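Local atomic coordinates of lovastatin nonaketide synthase, polyketide synthase component (Aspergillus terreus, PDB entry 7CPX), a protein that builds the nonaketide backbone of lovastatin from malonyl-CoA, methylating and reducing the growing chain to dihydromonacolin L together with its partner LovC. Residues A[842-855]-A[869-881]. The protein carries 2 engineered substitutions. Numbering follows the deposited sequence.
Sequences LDIGIEVGCHPALK and VDLAYTGCLERGK
Strands 844-848 and 872-875 are neighbours in the parallel sheet of the malonyl-CoA:ACP transacylase domain; the axes of these short segments approach to 4.7 Å and lie 23° from parallel. Three backbone bonds set the register: Gly845 N to Ala872 O, Thr874 N to Gly845 O and Glu847 N to Thr874 O, each 2.9 Å. On one face, Ile844 CG1 packs 3.8 Å from Ala872 CB, and Ile846 runs alongside Thr874 in the same direction, its CG1 against Thr874 CB; helix 883-898 borders this face at Ile844 and Thr874. Helix 855-865 links the two strands, which makes the unit a beta-alpha-beta crossover, with 872-875 outermost in the sheet and strand 558-563 on the far side of 844-848. The Tyr873 ring lies on the face bearing Glu847, whose extended chain, with CG anti to the backbone N, brings OE1 to the ring's edge; the carboxylate and ring planes stand 76° apart. Glu847 OE2 accepts Leu854 N at 2.8 Å from above the carboxylate plane, tying the strand to the N-cap residue of the connecting helix. Lys855 CG touches Tyr873 CD2 at 3.6 Å. Farther along, Gly875 CA sits over one face of the His851 ring, 3.8 Å from its centroid, a CH-pi contact, while Pro852 CB covers the opposite face. Gly849 N points at Cys876 SG, 3.5 Å away, in a nearly straight hydrogen bond (161°).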
# COMPACT_ATOMS: atom_id res chain seq x y z
N LEU A 842 58.11 38.49 10.84
CA LEU A 842 57.95 38.40 12.28
C LEU A 842 56.48 38.18 12.64
O LEU A 842 55.58 38.72 11.99
CB LEU A 842 58.46 39.68 12.95
CG LEU A 842 58.30 39.76 14.47
CD1 LEU A 842 59.12 38.68 15.16
CD2 LEU A 842 58.70 41.14 14.97
N ASP A 843 56.25 37.38 13.68
CA ASP A 843 54.90 37.01 14.09
C ASP A 843 54.47 37.67 15.39
O ASP A 843 53.38 38.25 15.45
CB ASP A 843 54.81 35.48 14.23
CG ASP A 843 55.05 34.77 12.92
OD1 ASP A 843 54.55 35.24 11.88
OD2 ASP A 843 55.75 33.73 12.93
N ILE A 844 55.30 37.61 16.44
CA ILE A 844 54.91 38.09 17.76
C ILE A 844 56.05 38.91 18.34
O ILE A 844 57.18 38.89 17.85
CB ILE A 844 54.52 36.92 18.69
CG1 ILE A 844 54.07 37.44 20.06
CG2 ILE A 844 55.67 35.93 18.83
CD1 ILE A 844 53.31 36.42 20.87
N GLY A 845 55.74 39.66 19.38
CA GLY A 845 56.75 40.36 20.16
C GLY A 845 56.50 40.19 21.64
O GLY A 845 55.35 40.20 22.09
N ILE A 846 57.58 40.02 22.39
CA ILE A 846 57.53 39.80 23.83
C ILE A 846 58.31 40.91 24.51
O ILE A 846 59.48 41.14 24.19
CB ILE A 846 58.08 38.42 24.22
CG1 ILE A 846 57.10 37.32 23.80
CG2 ILE A 846 58.33 38.36 25.72
CD1 ILE A 846 57.69 35.93 23.85
N GLU A 847 57.66 41.58 25.46
CA GLU A 847 58.32 42.58 26.30
C GLU A 847 59.00 41.85 27.44
O GLU A 847 58.45 41.69 28.53
CB GLU A 847 57.31 43.61 26.81
CG GLU A 847 57.93 44.68 27.69
CD GLU A 847 56.95 45.80 28.02
OE1 GLU A 847 55.88 45.86 27.38
OE2 GLU A 847 57.26 46.62 28.91
N VAL A 848 60.23 41.41 27.19
CA VAL A 848 61.00 40.71 28.20
C VAL A 848 61.24 41.65 29.37
O VAL A 848 61.81 42.73 29.21
CB VAL A 848 62.33 40.19 27.62
CG1 VAL A 848 63.06 39.34 28.65
CG2 VAL A 848 62.09 39.41 26.34
N GLY A 849 60.81 41.24 30.55
CA GLY A 849 61.04 42.01 31.76
C GLY A 849 59.77 42.68 32.26
O GLY A 849 58.74 42.03 32.43
N CYS A 850 59.85 43.99 32.49
CA CYS A 850 58.84 44.71 33.27
C CYS A 850 57.77 45.30 32.35
O CYS A 850 57.78 46.47 31.98
CB CYS A 850 59.52 45.78 34.11
SG CYS A 850 61.04 45.18 34.89
N HIS A 851 56.82 44.43 31.99
CA HIS A 851 55.61 44.86 31.32
C HIS A 851 54.80 45.74 32.27
O HIS A 851 54.84 45.55 33.49
CB HIS A 851 54.81 43.63 30.89
CG HIS A 851 53.71 43.92 29.92
ND1 HIS A 851 52.38 43.97 30.28
CD2 HIS A 851 53.74 44.13 28.58
CE1 HIS A 851 51.64 44.21 29.22
NE2 HIS A 851 52.44 44.32 28.17
N PRO A 852 54.04 46.73 31.75
CA PRO A 852 53.80 47.21 30.39
C PRO A 852 54.53 48.50 30.03
O PRO A 852 53.93 49.40 29.45
CB PRO A 852 52.29 47.45 30.39
CG PRO A 852 52.05 48.00 31.77
CD PRO A 852 53.08 47.34 32.68
N ALA A 853 55.82 48.59 30.36
CA ALA A 853 56.55 49.83 30.13
C ALA A 853 56.64 50.16 28.65
O ALA A 853 56.45 51.32 28.25
CB ALA A 853 57.94 49.74 30.75
N LEU A 854 56.92 49.17 27.81
CA LEU A 854 57.20 49.38 26.39
C LEU A 854 56.09 48.88 25.48
O LEU A 854 56.28 48.83 24.26
CB LEU A 854 58.52 48.71 26.01
CG LEU A 854 59.78 49.24 26.70
CD1 LEU A 854 60.95 48.30 26.47
CD2 LEU A 854 60.10 50.64 26.20
N LYS A 855 54.93 48.51 26.03
CA LYS A 855 53.90 47.86 25.22
C LYS A 855 53.33 48.82 24.18
O LYS A 855 53.42 48.57 22.97
CB LYS A 855 52.80 47.31 26.12
CG LYS A 855 51.73 46.50 25.38
CD LYS A 855 50.51 47.34 25.03
CE LYS A 855 49.67 47.66 26.25
NZ LYS A 855 48.43 48.40 25.90
N VAL A 869 49.71 46.24 10.28
CA VAL A 869 50.05 44.88 10.71
C VAL A 869 50.13 44.93 12.24
O VAL A 869 51.15 45.30 12.82
CB VAL A 869 51.35 44.38 10.08
CG1 VAL A 869 51.60 42.93 10.46
CG2 VAL A 869 51.30 44.55 8.57
N ASP A 870 49.03 44.54 12.89
CA ASP A 870 48.95 44.53 14.35
C ASP A 870 49.52 43.21 14.85
O ASP A 870 48.81 42.27 15.21
CB ASP A 870 47.51 44.73 14.81
CG ASP A 870 47.39 44.81 16.32
OD1 ASP A 870 48.43 44.80 17.01
OD2 ASP A 870 46.24 44.87 16.82
N LEU A 871 50.85 43.14 14.88
CA LEU A 871 51.52 41.95 15.38
C LEU A 871 51.23 41.74 16.86
O LEU A 871 51.07 42.69 17.62
CB LEU A 871 53.03 42.05 15.15
CG LEU A 871 53.51 42.04 13.69
CD1 LEU A 871 55.03 42.04 13.63
CD2 LEU A 871 52.95 40.84 12.94
N ALA A 872 51.16 40.47 17.25
CA ALA A 872 50.83 40.13 18.63
C ALA A 872 51.89 40.66 19.58
O ALA A 872 53.07 40.73 19.25
CB ALA A 872 50.70 38.62 18.77
N TYR A 873 51.44 41.04 20.78
CA TYR A 873 52.33 41.54 21.82
C TYR A 873 52.04 40.80 23.12
O TYR A 873 50.88 40.51 23.42
CB TYR A 873 52.15 43.05 22.02
CG TYR A 873 53.36 43.73 22.60
CD1 TYR A 873 54.31 44.32 21.78
CD2 TYR A 873 53.57 43.77 23.98
CE1 TYR A 873 55.42 44.95 22.31
CE2 TYR A 873 54.68 44.40 24.51
CZ TYR A 873 55.60 44.98 23.67
OH TYR A 873 56.71 45.61 24.19
N THR A 874 53.09 40.51 23.88
CA THR A 874 52.95 39.69 25.08
C THR A 874 53.90 40.17 26.17
O THR A 874 55.10 40.36 25.91
CB THR A 874 53.23 38.22 24.77
OG1 THR A 874 52.27 37.74 23.82
CG2 THR A 874 53.17 37.38 26.03
N GLY A 875 53.38 40.34 27.38
CA GLY A 875 54.18 40.62 28.55
C GLY A 875 54.41 39.35 29.36
O GLY A 875 53.57 38.46 29.38
N CYS A 876 55.56 39.30 30.04
CA CYS A 876 55.95 38.12 30.81
C CYS A 876 56.22 38.40 32.28
O CYS A 876 56.36 37.45 33.05
CB CYS A 876 57.19 37.47 30.19
SG CYS A 876 58.63 38.55 30.12
N LEU A 877 56.29 39.67 32.69
CA LEU A 877 56.43 40.02 34.10
C LEU A 877 55.66 41.32 34.31
O LEU A 877 56.18 42.41 34.05
CB LEU A 877 57.89 40.16 34.51
CG LEU A 877 58.25 39.65 35.91
CD1 LEU A 877 58.04 38.14 36.01
CD2 LEU A 877 59.68 40.01 36.27
N GLU A 878 54.41 41.20 34.77
CA GLU A 878 53.52 42.34 34.88
C GLU A 878 53.85 43.15 36.13
O GLU A 878 54.75 42.82 36.91
CB GLU A 878 52.07 41.87 34.89
CG GLU A 878 51.51 41.54 33.51
CD GLU A 878 52.18 40.32 32.89
OE1 GLU A 878 52.53 39.39 33.64
OE2 GLU A 878 52.35 40.31 31.65
N ARG A 879 53.10 44.23 36.33
CA ARG A 879 53.35 45.18 37.41
C ARG A 879 52.69 44.66 38.68
O ARG A 879 51.47 44.78 38.86
CB ARG A 879 52.82 46.56 37.02
CG ARG A 879 53.30 47.70 37.90
CD ARG A 879 52.33 48.00 39.03
NE ARG A 879 52.61 49.30 39.65
CZ ARG A 879 53.48 49.50 40.63
NH1 ARG A 879 54.17 48.50 41.15
NH2 ARG A 879 53.65 50.73 41.09
N GLY A 880 53.49 44.09 39.57
CA GLY A 880 53.00 43.61 40.84
C GLY A 880 52.29 42.27 40.80
O GLY A 880 51.70 41.88 41.81
N LYS A 881 52.34 41.57 39.68
CA LYS A 881 51.67 40.28 39.56
C LYS A 881 52.64 39.14 39.90
O LYS A 881 53.85 39.32 39.96
CB LYS A 881 51.11 40.09 38.15
CG LYS A 881 50.37 41.31 37.60
CD LYS A 881 49.33 41.83 38.58
CE LYS A 881 48.53 42.97 37.98
NZ LYS A 881 47.84 43.77 39.01